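Local coordinates for uncharacterized protein (Bacillus thuringiensis serovar kurstaki, PDB 4XE7) that probably polymerises into actin-like filaments that segregate plasmid DNA, as ParM relatives do, and is seen here in its nucleotide-free form, at residues 143-148 / 187-193; 73-79 / 174-180; 355-359 / 384-390. One frame throughout, in Å; residues are numbered along the deposited sequence.

Overall arrangement
Starting from the N terminus, strand segment 73-79 comes first, then 143-148, then 174-180 and 187-193. Contact 2 therefore closes a long loop from 73-79 to 174-180, and contact 1 closes a shorter one from 143-148 to 187-193; the two loops cross, their segments alternating. Both lie in one mixed sheet of the actin-like fold, where strands 173-179 and 188-200 are antiparallel neighbours, and their centres are about 10 Å apart. Contact 3 opens only afterwards, closing a local loop: it packs helix 337-362 on the turn leading into edge strand 390-391 of a second sheet, its centre about 45 Å from that of contact 1, across the chain's centre.

Contact 1 (143-148 / 187-193)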
# COMPACT_ATOMS: atom_id res chain seq x y z
N LYS A 143 19.81 9.65 8.51
CA LYS A 143 21.03 8.86 8.40
C LYS A 143 21.53 8.80 6.96
O LYS A 143 20.80 8.36 6.06
CB LYS A 143 20.79 7.43 8.90
CG LYS A 143 20.39 7.28 10.38
CD LYS A 143 20.07 5.80 10.63
CE LYS A 143 19.35 5.57 11.97
NZ LYS A 143 20.29 5.71 13.12
N GLU A 144 22.77 9.20 6.75
CA GLU A 144 23.31 9.27 5.40
C GLU A 144 24.12 8.02 5.03
O GLU A 144 24.49 7.84 3.87
CB GLU A 144 24.17 10.53 5.24
CG GLU A 144 23.41 11.68 4.61
CD GLU A 144 24.16 13.00 4.66
OE1 GLU A 144 23.53 14.06 4.44
OE2 GLU A 144 25.39 12.97 4.92
N GLU A 145 24.38 7.17 6.01
CA GLU A 145 24.96 5.85 5.76
C GLU A 145 24.08 4.84 6.44
O GLU A 145 23.85 4.93 7.64
CB GLU A 145 26.39 5.71 6.29
CG GLU A 145 27.46 6.44 5.51
CD GLU A 145 28.86 6.07 5.99
OE1 GLU A 145 29.79 6.02 5.15
OE2 GLU A 145 29.05 5.84 7.20
N VAL A 146 23.57 3.87 5.69
CA VAL A 146 22.79 2.82 6.30
C VAL A 146 23.18 1.45 5.78
O VAL A 146 23.35 1.24 4.57
CB VAL A 146 21.28 3.01 6.07
CG1 VAL A 146 20.76 4.17 6.94
CG2 VAL A 146 20.97 3.26 4.60
N SER A 147 23.35 0.53 6.71
CA SER A 147 23.32 -0.88 6.38
C SER A 147 21.85 -1.26 6.27
O SER A 147 21.06 -0.94 7.16
CB SER A 147 24.03 -1.70 7.45
OG SER A 147 23.76 -3.07 7.26
N VAL A 148 21.48 -1.93 5.18
CA VAL A 148 20.09 -2.30 4.92
C VAL A 148 19.94 -3.82 4.75
O VAL A 148 20.14 -4.35 3.66
CB VAL A 148 19.56 -1.62 3.64
CG1 VAL A 148 18.11 -2.03 3.36
CG2 VAL A 148 19.67 -0.12 3.77
N LYS A 187 21.59 15.88 -0.54
CA LYS A 187 21.90 14.71 0.29
C LYS A 187 22.25 13.50 -0.55
O LYS A 187 21.60 13.22 -1.56
CB LYS A 187 20.74 14.38 1.22
CG LYS A 187 20.70 15.24 2.49
CD LYS A 187 19.55 14.86 3.39
CE LYS A 187 19.41 15.84 4.54
NZ LYS A 187 20.59 15.82 5.44
N LYS A 188 23.27 12.78 -0.12
CA LYS A 188 23.70 11.55 -0.76
C LYS A 188 23.64 10.41 0.25
O LYS A 188 24.34 10.43 1.25
CB LYS A 188 25.11 11.72 -1.32
CG LYS A 188 25.60 10.56 -2.15
CD LYS A 188 26.69 11.02 -3.11
CE LYS A 188 27.34 9.85 -3.82
NZ LYS A 188 28.40 10.29 -4.78
N ILE A 189 22.81 9.40 -0.01
CA ILE A 189 22.68 8.30 0.95
C ILE A 189 23.49 7.08 0.50
O ILE A 189 23.35 6.61 -0.63
CB ILE A 189 21.19 7.92 1.17
CG1 ILE A 189 20.52 8.91 2.14
CG2 ILE A 189 21.10 6.58 1.87
CD1 ILE A 189 20.20 10.26 1.59
N LYS A 190 24.33 6.59 1.38
CA LYS A 190 25.12 5.41 1.09
C LYS A 190 24.47 4.16 1.68
O LYS A 190 24.32 4.03 2.90
CB LYS A 190 26.54 5.59 1.63
CG LYS A 190 27.46 4.42 1.40
CD LYS A 190 28.88 4.78 1.80
CE LYS A 190 29.72 3.54 2.06
NZ LYS A 190 31.13 3.91 2.37
N ILE A 191 24.10 3.23 0.81
CA ILE A 191 23.36 2.04 1.20
C ILE A 191 24.22 0.81 1.05
O ILE A 191 24.72 0.52 -0.04
CB ILE A 191 22.08 1.86 0.34
CG1 ILE A 191 21.10 3.01 0.60
CG2 ILE A 191 21.43 0.47 0.57
CD1 ILE A 191 20.04 3.18 -0.51
N THR A 192 24.39 0.08 2.14
CA THR A 192 25.11 -1.17 2.06
C THR A 192 24.19 -2.33 2.41
O THR A 192 23.58 -2.36 3.47
CB THR A 192 26.32 -1.17 2.99
OG1 THR A 192 27.12 -0.01 2.73
CG2 THR A 192 27.16 -2.43 2.78
N ILE A 193 24.09 -3.29 1.50
CA ILE A 193 23.32 -4.49 1.74
C ILE A 193 24.28 -5.66 1.83
O ILE A 193 24.95 -5.98 0.85
CB ILE A 193 22.29 -4.73 0.63
CG1 ILE A 193 21.44 -3.47 0.41
CG2 ILE A 193 21.43 -5.94 0.95
CD1 ILE A 193 20.50 -3.56 -0.79
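Strands 145-147 and 188-193 run parallel, their axes 4.9 Å apart at closest and 16° from each other, joining strand 145-154 to strand 188-200 at the border of the mixed sheet in this actin-like fold. Backbone bonds alternate as in parallel pairs: Lys190 N donates to Glu144 O (2.8 Å), Val146 N to Lys190 O, Thr192 N to Val146 O and Val148 N to Thr192 O (2.7 Å). On the face covered by helix 123-140, Val146 and Ile191 lie side by side, pointing the same way, Val146 CG2 being 4.0 Å from Ile191 CG1. Val148 slants across Ile191; with its CG1 anti to the backbone N (chi1 179°), Val148 CG2 is the branch left to meet Ile191 CG2, at 3.7 Å. Glu145 and Lys190 stand together on the other face as extended chains, and their charged ends form a long salt bridge; Lys190 NZ also pairs weakly with Glu174. On the outer edge of strand 145-154, Ser147 shares backbone hydrogen bonds with Asn9 and Leu11. Where the strands begin, Lys187 bends at its last torsion and crosses Glu144 almost at right angles, forming a salt bridge from Lys187 NZ to Glu144 OE1, 3.6 Å.

Contact 2 (73-79 / 174-180); sequences LHVRIIS and EHTVEFL
Arg76 and Glu178 face each other as a hydrogen-bonded antiparallel pair: Arg76 N donates to Glu178 O and Glu178 N to Arg76 O, both at 2.8 Å. Ile78 and Thr176 repeat the pattern, and Leu180 N adds a bond to His74 O. Two waters bridge the strands, one between Arg76 O and Thr176 OG1, the other held by Glu174 O and, weakly, by Ile78 O. Thr176 OG1 lies between its backbone N and carbonyl carbon (chi1 69°), which sets it 3.2 Å from Ile78 CB and within reach of that first water. Ser79 OG and His175 ND1 share a short hydrogen bond of 2.6 Å, either being the possible donor. The hydroxyl meets the imidazole at its edge, while His175 NE2 bonds to Leu171 O and Ser79 OG to Ser81 N, which should hold the rotation of both groups. Apolar contacts fill the face toward helix 123-140. Val177 CG1 sits 4.0 Å from both Val75 CB and Ile77 CG1, Val75 CG1 approaches Phe179 CD2 to 3.8 Å, and Leu73 CD2 reaches the edge of the Phe179 ring. A CH-pi contact ends the pair: Leu180 CB stands 3.9 Å from the centroid of the His74 ring, over its face, 10° off the normal. His74 NE2 is tied to Pro46 O. The two strands form an antiparallel ladder inside a helix-backed mixed sheet, as in the alpha/beta domains of the actin-like fold.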
# COMPACT_ATOMS: atom_id res chain seq x y z
N LEU A 73 10.97 13.44 -6.93
CA LEU A 73 12.14 12.58 -6.84
C LEU A 73 12.97 12.67 -8.10
O LEU A 73 12.58 12.17 -9.16
CB LEU A 73 11.74 11.12 -6.56
CG LEU A 73 11.04 10.91 -5.22
CD1 LEU A 73 10.44 9.53 -5.14
CD2 LEU A 73 12.00 11.16 -4.05
N HIS A 74 14.12 13.31 -7.97
CA HIS A 74 15.05 13.49 -9.07
C HIS A 74 16.40 13.06 -8.55
O HIS A 74 17.04 13.80 -7.81
CB HIS A 74 15.05 14.95 -9.55
CG HIS A 74 16.08 15.25 -10.59
ND1 HIS A 74 16.47 16.54 -10.91
CD2 HIS A 74 16.81 14.43 -11.40
CE1 HIS A 74 17.38 16.50 -11.86
NE2 HIS A 74 17.61 15.24 -12.17
N VAL A 75 16.81 11.84 -8.89
CA VAL A 75 17.96 11.24 -8.22
C VAL A 75 19.03 10.73 -9.15
O VAL A 75 18.78 10.42 -10.32
CB VAL A 75 17.50 10.08 -7.31
CG1 VAL A 75 16.56 10.60 -6.24
CG2 VAL A 75 16.81 8.99 -8.14
N ARG A 76 20.25 10.65 -8.61
CA ARG A 76 21.33 9.93 -9.25
C ARG A 76 21.63 8.67 -8.44
O ARG A 76 21.96 8.75 -7.26
CB ARG A 76 22.58 10.81 -9.36
CG ARG A 76 23.77 10.09 -9.91
CD ARG A 76 23.62 9.87 -11.40
NE ARG A 76 24.74 9.10 -11.94
CZ ARG A 76 25.91 9.64 -12.29
NH1 ARG A 76 26.12 10.94 -12.15
NH2 ARG A 76 26.87 8.87 -12.77
N ILE A 77 21.51 7.51 -9.08
CA ILE A 77 21.73 6.24 -8.39
C ILE A 77 22.92 5.49 -8.96
O ILE A 77 22.92 5.07 -10.13
CB ILE A 77 20.49 5.35 -8.45
CG1 ILE A 77 19.34 6.05 -7.72
CG2 ILE A 77 20.79 3.97 -7.84
CD1 ILE A 77 18.01 5.31 -7.79
N ILE A 78 23.95 5.33 -8.13
CA ILE A 78 25.14 4.55 -8.45
C ILE A 78 25.09 3.16 -7.82
O ILE A 78 25.21 3.02 -6.61
CB ILE A 78 26.41 5.26 -7.94
CG1 ILE A 78 26.37 6.75 -8.30
CG2 ILE A 78 27.67 4.58 -8.49
CD1 ILE A 78 26.36 7.00 -9.77
N SER A 79 24.93 2.14 -8.65
CA SER A 79 24.77 0.78 -8.18
C SER A 79 25.19 -0.23 -9.25
O SER A 79 24.90 -0.04 -10.43
CB SER A 79 23.30 0.54 -7.78
OG SER A 79 23.02 -0.84 -7.56
N GLU A 174 27.19 -2.14 -2.46
CA GLU A 174 27.08 -0.75 -2.09
C GLU A 174 26.31 -0.01 -3.17
O GLU A 174 26.44 -0.30 -4.35
CB GLU A 174 28.47 -0.15 -1.90
CG GLU A 174 28.48 1.17 -1.16
CD GLU A 174 29.86 1.78 -1.07
OE1 GLU A 174 30.08 2.84 -1.69
OE2 GLU A 174 30.73 1.19 -0.38
N HIS A 175 25.46 0.93 -2.74
CA HIS A 175 24.66 1.75 -3.65
C HIS A 175 24.55 3.17 -3.11
O HIS A 175 24.28 3.36 -1.92
CB HIS A 175 23.25 1.16 -3.81
CG HIS A 175 23.22 -0.34 -3.82
ND1 HIS A 175 23.24 -1.07 -5.00
CD2 HIS A 175 23.18 -1.24 -2.82
CE1 HIS A 175 23.21 -2.35 -4.71
NE2 HIS A 175 23.18 -2.49 -3.39
N THR A 176 24.74 4.17 -3.95
CA THR A 176 24.48 5.53 -3.51
C THR A 176 23.29 6.13 -4.24
O THR A 176 23.09 5.92 -5.44
CB THR A 176 25.70 6.45 -3.72
OG1 THR A 176 25.91 6.65 -5.12
CG2 THR A 176 26.94 5.82 -3.08
N VAL A 177 22.49 6.88 -3.49
CA VAL A 177 21.40 7.65 -4.05
C VAL A 177 21.61 9.12 -3.72
O VAL A 177 21.64 9.51 -2.55
CB VAL A 177 20.03 7.20 -3.49
CG1 VAL A 177 18.92 7.97 -4.18
CG2 VAL A 177 19.84 5.69 -3.65
N GLU A 178 21.75 9.94 -4.75
CA GLU A 178 21.93 11.37 -4.53
C GLU A 178 20.70 12.13 -4.98
O GLU A 178 20.26 12.00 -6.12
CB GLU A 178 23.17 11.89 -5.27
CG GLU A 178 23.38 13.38 -5.07
CD GLU A 178 24.52 13.94 -5.89
OE1 GLU A 178 25.24 13.15 -6.54
OE2 GLU A 178 24.68 15.17 -5.89
N PHE A 179 20.12 12.89 -4.06
CA PHE A 179 18.95 13.69 -4.38
C PHE A 179 19.39 15.00 -5.06
O PHE A 179 20.22 15.74 -4.53
CB PHE A 179 18.12 13.99 -3.12
CG PHE A 179 17.50 12.77 -2.46
CD1 PHE A 179 18.14 12.12 -1.41
CD2 PHE A 179 16.27 12.29 -2.88
CE1 PHE A 179 17.56 11.01 -0.80
CE2 PHE A 179 15.68 11.18 -2.27
CZ PHE A 179 16.33 10.54 -1.22
N LEU A 180 18.85 15.27 -6.24
CA LEU A 180 19.25 16.43 -7.03
C LEU A 180 18.22 17.56 -6.93
O LEU A 180 18.45 18.68 -7.40
CB LEU A 180 19.45 16.01 -8.49
CG LEU A 180 20.57 14.98 -8.70
CD1 LEU A 180 20.59 14.49 -10.13
CD2 LEU A 180 21.91 15.59 -8.33
O HOH W 1 24.50 8.62 -6.20
O HOH W 2 28.10 1.42 -6.11

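Contact 3 (355-359 / 384-390)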
# COMPACT_ATOMS: atom_id res chain seq x y z
N LEU A 355 -18.09 -14.37 0.42
CA LEU A 355 -17.13 -14.83 1.43
C LEU A 355 -17.56 -16.13 2.10
O LEU A 355 -16.72 -16.98 2.42
CB LEU A 355 -16.94 -13.76 2.50
CG LEU A 355 -16.35 -12.44 1.99
CD1 LEU A 355 -16.48 -11.37 3.04
CD2 LEU A 355 -14.90 -12.66 1.63
N MET A 356 -18.86 -16.28 2.33
CA MET A 356 -19.35 -17.52 2.95
C MET A 356 -19.20 -18.68 1.97
O MET A 356 -18.73 -19.75 2.32
CB MET A 356 -20.80 -17.37 3.43
CG MET A 356 -20.94 -16.42 4.64
SD MET A 356 -20.18 -17.00 6.20
CE MET A 356 -21.45 -18.10 6.81
N LYS A 357 -19.53 -18.44 0.70
CA LYS A 357 -19.36 -19.46 -0.32
C LYS A 357 -17.87 -19.89 -0.46
O LYS A 357 -17.57 -21.08 -0.58
CB LYS A 357 -19.93 -18.95 -1.64
CG LYS A 357 -19.67 -19.83 -2.84
CD LYS A 357 -20.38 -19.30 -4.08
CE LYS A 357 -21.89 -19.21 -3.86
NZ LYS A 357 -22.54 -20.52 -4.15
N PHE A 358 -16.96 -18.93 -0.42
CA PHE A 358 -15.55 -19.25 -0.55
C PHE A 358 -15.07 -20.03 0.66
O PHE A 358 -14.20 -20.87 0.55
CB PHE A 358 -14.69 -17.99 -0.71
CG PHE A 358 -13.28 -18.27 -1.16
CD1 PHE A 358 -13.04 -18.89 -2.37
CD2 PHE A 358 -12.18 -17.91 -0.37
CE1 PHE A 358 -11.75 -19.15 -2.81
CE2 PHE A 358 -10.88 -18.16 -0.81
CZ PHE A 358 -10.66 -18.78 -2.03
N TRP A 359 -15.62 -19.69 1.83
CA TRP A 359 -15.27 -20.40 3.04
C TRP A 359 -15.64 -21.88 2.93
O TRP A 359 -14.85 -22.74 3.29
CB TRP A 359 -15.97 -19.75 4.23
CG TRP A 359 -15.33 -19.95 5.56
CD1 TRP A 359 -14.32 -20.82 5.89
CD2 TRP A 359 -15.65 -19.24 6.76
NE1 TRP A 359 -14.01 -20.70 7.23
CE2 TRP A 359 -14.82 -19.73 7.78
CE3 TRP A 359 -16.58 -18.23 7.06
CZ2 TRP A 359 -14.86 -19.25 9.09
CZ3 TRP A 359 -16.64 -17.76 8.37
CH2 TRP A 359 -15.78 -18.26 9.37
N LEU A 384 -19.79 -10.50 10.62
CA LEU A 384 -19.27 -11.85 10.33
C LEU A 384 -18.28 -12.31 11.39
O LEU A 384 -17.94 -13.50 11.45
CB LEU A 384 -18.62 -11.91 8.96
CG LEU A 384 -19.60 -11.68 7.82
CD1 LEU A 384 -18.82 -11.56 6.52
CD2 LEU A 384 -20.57 -12.84 7.74
N LYS A 385 -17.80 -11.38 12.21
CA LYS A 385 -16.90 -11.75 13.30
C LYS A 385 -17.54 -12.75 14.26
O LYS A 385 -16.84 -13.40 15.03
CB LYS A 385 -16.44 -10.52 14.08
CG LYS A 385 -15.45 -9.64 13.34
CD LYS A 385 -14.48 -8.97 14.30
CE LYS A 385 -14.95 -7.60 14.69
NZ LYS A 385 -13.89 -6.91 15.49
N GLU A 386 -18.86 -12.87 14.22
CA GLU A 386 -19.55 -13.86 15.04
C GLU A 386 -19.26 -15.28 14.55
O GLU A 386 -19.34 -16.23 15.31
CB GLU A 386 -21.06 -13.61 15.05
CG GLU A 386 -21.51 -12.67 16.14
CD GLU A 386 -21.23 -13.22 17.54
OE1 GLU A 386 -20.12 -12.99 18.06
OE2 GLU A 386 -22.13 -13.88 18.11
N GLN A 387 -18.92 -15.41 13.27
CA GLN A 387 -18.49 -16.70 12.74
C GLN A 387 -17.11 -17.03 13.31
O GLN A 387 -16.20 -16.23 13.19
CB GLN A 387 -18.44 -16.66 11.21
CG GLN A 387 -19.71 -16.15 10.55
CD GLN A 387 -20.89 -17.04 10.85
OE1 GLN A 387 -20.74 -18.25 11.03
NE2 GLN A 387 -22.08 -16.45 10.92
N ASP A 388 -16.94 -18.19 13.94
CA ASP A 388 -15.62 -18.51 14.46
C ASP A 388 -14.67 -18.85 13.30
O ASP A 388 -15.01 -19.60 12.38
CB ASP A 388 -15.67 -19.64 15.49
CG ASP A 388 -16.10 -20.95 14.89
OD1 ASP A 388 -17.11 -20.96 14.16
OD2 ASP A 388 -15.43 -21.97 15.16
N GLY A 389 -13.48 -18.26 13.32
CA GLY A 389 -12.56 -18.44 12.22
C GLY A 389 -12.56 -17.25 11.26
O GLY A 389 -11.64 -17.14 10.44
N PHE A 390 -13.56 -16.37 11.37
CA PHE A 390 -13.61 -15.16 10.54
C PHE A 390 -12.81 -14.03 11.16
O PHE A 390 -13.02 -13.66 12.32
CB PHE A 390 -15.04 -14.69 10.30
CG PHE A 390 -15.14 -13.52 9.35
CD1 PHE A 390 -15.09 -12.21 9.83
CD2 PHE A 390 -15.28 -13.73 7.98
CE1 PHE A 390 -15.17 -11.13 8.95
CE2 PHE A 390 -15.36 -12.66 7.10
CZ PHE A 390 -15.31 -11.35 7.59
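Trp359 thrusts the six-membered end of its indole into the turn 387-390. CG is anti to the backbone N (chi1 -156°), and chi2, only -12°, keeps the ring extended away from helix 337-362, with CZ2, CZ3 and CH2 leading. Two groups meet the rim of this ring near its plane: Gln387 CB, 3.5 Å from Trp359 CZ3, and the carbonyl oxygen Asp388 O, 3.3 Å from Trp359 CZ2. The Gln387 amide, folded back by its second torsion, stands almost perpendicular to the indole, the planes 89° apart. The terminal methyl of Met356, CE, comes to 4.2 Å from Gln387 CD. At the other end of the turn, Phe390 crosses the indole obliquely, its CB 3.8 Å from Trp359 CH2. The Phe390 ring is covered on one face by Leu384 CB, centred 3.4 Å above its plane, while Leu355 CD1 and Trp359 CZ3 come to its edge. Leu355 and Leu384 complete the apolar patch, their CD1 atoms 4.2 Å apart. No hydrogen bond joins the two segments; several polar atoms have partners outside them: Trp359 NE1 donates to Ala364 O, which fixes the indole's turn about its axis, Leu355 O takes a bond from Asn367 ND2, and the Gly389 backbone pairs with Asn367. The loop is held by Phe390 N to Gln387 O, 3.2 Å, closing a type II turn with Gly389 in its third position at positive phi. The helix thus packs through an aromatic and aliphatic patch on a turn that starts strand 390-391, an edge strand of the five-stranded sheet. Helices packed on such a mixed sheet are typical of the alpha/beta domains of actin-like proteins.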